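Local atomic coordinates of GTP-binding protein REM 1 (Homo sapiens, PDB entry 2NZJ), a protein that binds guanine nucleotides and probably hydrolyses GTP as a Ras-family signalling protein of the Rad and Gem-like group. Residues S19-L23 against A150-V156. Residues are numbered along the deposited sequence; the frame is centred on the assembly and turned at random.
With GDP (guanosine-5'-diphosphate), chain G.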
ATOM      1  N   SER A  19      -9.107  -3.797  -4.442  1.00 18.59           N
ATOM      2  CA  SER A  19      -8.768  -4.043  -5.840  1.00 18.80           C
ATOM      3  C   SER A  19      -7.264  -4.300  -6.022  1.00 18.95           C
ATOM      4  O   SER A  19      -6.870  -5.269  -6.677  1.00 19.14           O
ATOM      5  CB  SER A  19      -9.218  -2.876  -6.704  1.00 18.72           C
ATOM      6  OG  SER A  19     -10.589  -2.603  -6.487  1.00 18.17           O
ATOM      7  N   LEU A  20      -6.437  -3.459  -5.395  1.00 18.78           N
ATOM      8  CA  LEU A  20      -4.997  -3.621  -5.443  1.00 18.52           C
ATOM      9  C   LEU A  20      -4.587  -4.971  -4.836  1.00 18.98           C
ATOM     10  O   LEU A  20      -3.726  -5.663  -5.362  1.00 18.89           O
ATOM     11  CB  LEU A  20      -4.313  -2.467  -4.695  1.00 18.65           C
ATOM     12  CG  LEU A  20      -4.491  -1.050  -5.278  1.00 18.29           C
ATOM     13  CD1 LEU A  20      -3.928  -0.017  -4.342  1.00 18.99           C
ATOM     14  CD2 LEU A  20      -3.871  -0.884  -6.647  1.00 15.43           C
ATOM     15  N   ALA A  21      -5.225  -5.354  -3.735  1.00 19.57           N
ATOM     16  CA  ALA A  21      -4.930  -6.635  -3.087  1.00 19.76           C
ATOM     17  C   ALA A  21      -5.306  -7.830  -3.951  1.00 19.84           C
ATOM     18  O   ALA A  21      -4.561  -8.808  -3.982  1.00 19.81           O
ATOM     19  CB  ALA A  21      -5.595  -6.725  -1.701  1.00 19.64           C
ATOM     20  N   SER A  22      -6.433  -7.751  -4.651  1.00 20.14           N
ATOM     21  CA  SER A  22      -6.875  -8.855  -5.507  1.00 20.85           C
ATOM     22  C   SER A  22      -5.952  -9.058  -6.699  1.00 20.66           C
ATOM     23  O   SER A  22      -5.711 -10.181  -7.118  1.00 20.80           O
ATOM     24  CB  SER A  22      -8.298  -8.631  -6.038  1.00 21.24           C
ATOM     25  OG  SER A  22      -9.212  -8.376  -4.977  1.00 23.75           O
ATOM     26  N   LEU A  23      -5.469  -7.967  -7.271  1.00 20.70           N
ATOM     27  CA  LEU A  23      -4.484  -8.061  -8.334  1.00 20.65           C
ATOM     28  C   LEU A  23      -3.192  -8.665  -7.791  1.00 20.69           C
ATOM     29  O   LEU A  23      -2.554  -9.468  -8.457  1.00 20.40           O
ATOM     30  CB  LEU A  23      -4.229  -6.687  -8.970  1.00 20.71           C
ATOM     31  CG  LEU A  23      -5.375  -6.157  -9.855  1.00 20.85           C
ATOM     32  CD1 LEU A  23      -5.040  -4.738 -10.348  1.00 19.75           C
ATOM     33  CD2 LEU A  23      -5.677  -7.112 -11.038  1.00 17.66           C
ATOM     34  N   ALA A 150      -5.767   0.170 -10.675  1.00 30.79           N
ATOM     35  CA  ALA A 150      -6.150  -1.228 -10.615  1.00 31.35           C
ATOM     36  C   ALA A 150      -6.975  -1.647 -11.838  1.00 32.19           C
ATOM     37  O   ALA A 150      -6.939  -2.811 -12.245  1.00 32.81           O
ATOM     38  CB  ALA A 150      -6.918  -1.512  -9.338  1.00 31.29           C
ATOM     39  N   THR A 151      -7.734  -0.721 -12.420  1.00 33.03           N
ATOM     40  CA  THR A 151      -8.601  -1.064 -13.563  1.00 33.40           C
ATOM     41  C   THR A 151      -7.837  -1.141 -14.890  1.00 33.56           C
ATOM     42  O   THR A 151      -8.236  -1.894 -15.778  1.00 33.73           O
ATOM     43  CB  THR A 151      -9.776  -0.081 -13.710  1.00 33.32           C
ATOM     44  OG1 THR A 151      -9.262   1.233 -13.923  1.00 35.99           O
ATOM     45  CG2 THR A 151     -10.628  -0.065 -12.460  1.00 33.09           C
ATOM     46  N   LEU A 152      -6.758  -0.368 -15.030  1.00 33.65           N
ATOM     47  CA  LEU A 152      -5.848  -0.507 -16.181  1.00 33.61           C
ATOM     48  C   LEU A 152      -4.703  -1.461 -15.890  1.00 33.49           C
ATOM     49  O   LEU A 152      -3.900  -1.743 -16.766  1.00 33.80           O
ATOM     50  CB  LEU A 152      -5.218   0.829 -16.567  1.00 33.78           C
ATOM     51  CG  LEU A 152      -5.962   1.820 -17.432  1.00 34.57           C
ATOM     52  CD1 LEU A 152      -4.898   2.772 -17.933  1.00 35.32           C
ATOM     53  CD2 LEU A 152      -6.748   1.173 -18.607  1.00 33.94           C
ATOM     54  N   GLN A 153      -4.607  -1.930 -14.653  1.00 33.37           N
ATOM     55  CA  GLN A 153      -3.472  -2.765 -14.213  1.00 33.27           C
ATOM     56  C   GLN A 153      -2.142  -2.059 -14.489  1.00 32.69           C
ATOM     57  O   GLN A 153      -1.256  -2.588 -15.111  1.00 32.68           O
ATOM     58  CB  GLN A 153      -3.565  -4.177 -14.812  1.00 32.94           C
ATOM     59  CG  GLN A 153      -4.902  -4.861 -14.390  1.00 34.45           C
ATOM     60  CD  GLN A 153      -5.145  -6.274 -14.976  1.00 34.20           C
ATOM     61  OE1 GLN A 153      -4.556  -7.250 -14.528  1.00 34.74           O
ATOM     62  NE2 GLN A 153      -6.059  -6.372 -15.942  1.00 35.17           N
ATOM     63  N   HIS A 154      -2.045  -0.825 -14.013  1.00 32.40           N
ATOM     64  CA  HIS A 154      -0.872  -0.012 -14.231  1.00 31.98           C
ATOM     65  C   HIS A 154      -0.174   0.253 -12.902  1.00 31.56           C
ATOM     66  O   HIS A 154      -0.801   0.719 -11.953  1.00 31.90           O
ATOM     67  CB  HIS A 154      -1.285   1.280 -14.902  1.00 32.00           C
ATOM     68  CG  HIS A 154      -0.194   2.284 -14.985  1.00 32.61           C
ATOM     69  ND1 HIS A 154      -0.255   3.495 -14.327  1.00 34.87           N
ATOM     70  CD2 HIS A 154       0.997   2.255 -15.621  1.00 32.31           C
ATOM     71  CE1 HIS A 154       0.848   4.180 -14.576  1.00 33.46           C
ATOM     72  NE2 HIS A 154       1.625   3.448 -15.353  1.00 32.62           N
ATOM     73  N   ASN A 155       1.118  -0.070 -12.852  1.00 31.10           N
ATOM     74  CA  ASN A 155       1.997   0.129 -11.695  1.00 30.70           C
ATOM     75  C   ASN A 155       1.640  -0.698 -10.472  1.00 30.99           C
ATOM     76  O   ASN A 155       2.148  -0.427  -9.372  1.00 31.28           O
ATOM     77  CB  ASN A 155       2.112   1.620 -11.323  1.00 30.58           C
ATOM     78  CG  ASN A 155       3.266   2.318 -12.023  1.00 30.39           C
ATOM     79  OD1 ASN A 155       4.131   1.673 -12.580  1.00 32.53           O
ATOM     80  ND2 ASN A 155       3.296   3.643 -11.963  1.00 29.29           N
ATOM     81  N   VAL A 156       0.791  -1.709 -10.639  1.00 30.69           N
ATOM     82  CA  VAL A 156       0.405  -2.541  -9.509  1.00 31.00           C
ATOM     83  C   VAL A 156       1.490  -3.533  -9.178  1.00 31.03           C
ATOM     84  O   VAL A 156       1.926  -3.607  -8.034  1.00 31.39           O
ATOM     85  CB  VAL A 156      -0.928  -3.254  -9.744  1.00 31.02           C
ATOM     86  CG1 VAL A 156      -1.267  -4.161  -8.566  1.00 30.30           C
ATOM     87  CG2 VAL A 156      -2.039  -2.191  -9.932  1.00 31.70           C
TER
HETATM   88  PB  GDP G1001     -11.549  -0.188  -1.057  1.00 32.47           P
HETATM   89  O1B GDP G1001     -10.440   0.790  -0.772  1.00 32.09           O
HETATM   90  O2B GDP G1001     -11.165  -1.611  -0.833  1.00 29.89           O
HETATM   91  O3B GDP G1001     -12.691   0.203  -0.134  1.00 35.38           O
HETATM   92  O3A GDP G1001     -11.913   0.098  -2.573  1.00 33.98           O
HETATM   93  PA  GDP G1001     -12.365  -1.079  -3.545  1.00 35.16           P
HETATM   94  O1A GDP G1001     -13.460  -1.869  -2.886  1.00 35.30           O
HETATM   95  O2A GDP G1001     -11.220  -1.946  -3.966  1.00 34.45           O
HETATM   96  O5' GDP G1001     -12.836  -0.242  -4.828  1.00 34.03           O
HETATM   97  C5' GDP G1001     -13.801   0.806  -4.729  1.00 34.28           C
HETATM   98  C4' GDP G1001     -14.351   1.089  -6.129  1.00 37.03           C
HETATM   99  O4' GDP G1001     -13.378   1.833  -6.916  1.00 36.56           O
HETATM  100  C3' GDP G1001     -14.660  -0.204  -6.911  1.00 37.76           C
HETATM  101  O3' GDP G1001     -15.906  -0.124  -7.627  1.00 41.47           O
HETATM  102  C2' GDP G1001     -13.513  -0.313  -7.903  1.00 37.59           C
HETATM  103  O2' GDP G1001     -13.890  -0.923  -9.132  1.00 40.17           O
HETATM  104  C1' GDP G1001     -13.053   1.122  -8.110  1.00 36.34           C
HETATM  105  N9  GDP G1001     -11.597   1.203  -8.330  1.00 36.66           N
HETATM  106  C8  GDP G1001     -10.599   0.657  -7.591  1.00 37.19           C
HETATM  107  N7  GDP G1001      -9.376   0.977  -8.092  1.00 35.78           N
HETATM  108  C5  GDP G1001      -9.601   1.738  -9.156  1.00 35.79           C
HETATM  109  C6  GDP G1001      -8.769   2.395 -10.162  1.00 36.86           C
HETATM  110  O6  GDP G1001      -7.528   2.277 -10.078  1.00 36.67           O
HETATM  111  N1  GDP G1001      -9.391   3.104 -11.125  1.00 36.72           N
HETATM  112  C2  GDP G1001     -10.735   3.205 -11.207  1.00 36.67           C
HETATM  113  N2  GDP G1001     -11.342   3.924 -12.187  1.00 36.34           N
HETATM  114  N3  GDP G1001     -11.552   2.604 -10.320  1.00 37.24           N
HETATM  115  C4  GDP G1001     -11.046   1.883  -9.308  1.00 36.60           C
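Ser19, Leu20 and Leu23, on one side of helix 17-25, pack against Ala150, Gln153 and Val156 in an apolar contact beside the nucleotide pocket of this Ras-type G domain. The helix follows the glycine-rich phosphate-binding loop; the partner loop joins strand 144-147 to helix 156-171, and Ala150 belongs to the base-binding motif known as G5 in Ras-family proteins. No hydrogen bond crosses between the two segments; van der Waals packing carries their fit, and GDP supplies the polar link. Ser19 grips the alpha-phosphate twice, donating hydrogen bonds to O2A of GDP from its N at 2.8 Å and from its OG at 2.7 Å. Its chi1 of -53° sets OG beside the backbone N, which lets both donors converge there. Ala150 N donates to O6 of the guanine at 2.8 Å in a bent bond (N-H...O 142°), while its methyl CB lies 3.8 Å from Ser19 CB. Deeper in the contact, the CD2 methyl of Leu20 comes 4.0 Å from Val156 CG2 and also meets Ala150 CB. Leu23 spreads over three loop residues: CD1 lies against the Ala150 carbonyl, 3.3 Å from O, and near Ala150 CB; CD2 lies 3.7 Å from Gln153 OE1; and CB meets Val156 CG1 at 3.9 Å. The Leu23 and Gln153 side chains cross at about a right angle, Gln153 CG touching both leucine methyls. Cutting Leu23 back to an alanine would probably open a gap beside Ala150 and leave Gln153 CG without its two methyl neighbours, though CB could still meet Val156. With one segment bonded to the alpha-phosphate and the other to the base, the apolar packing is consistent with coupling the positions of these two binding elements around GDP.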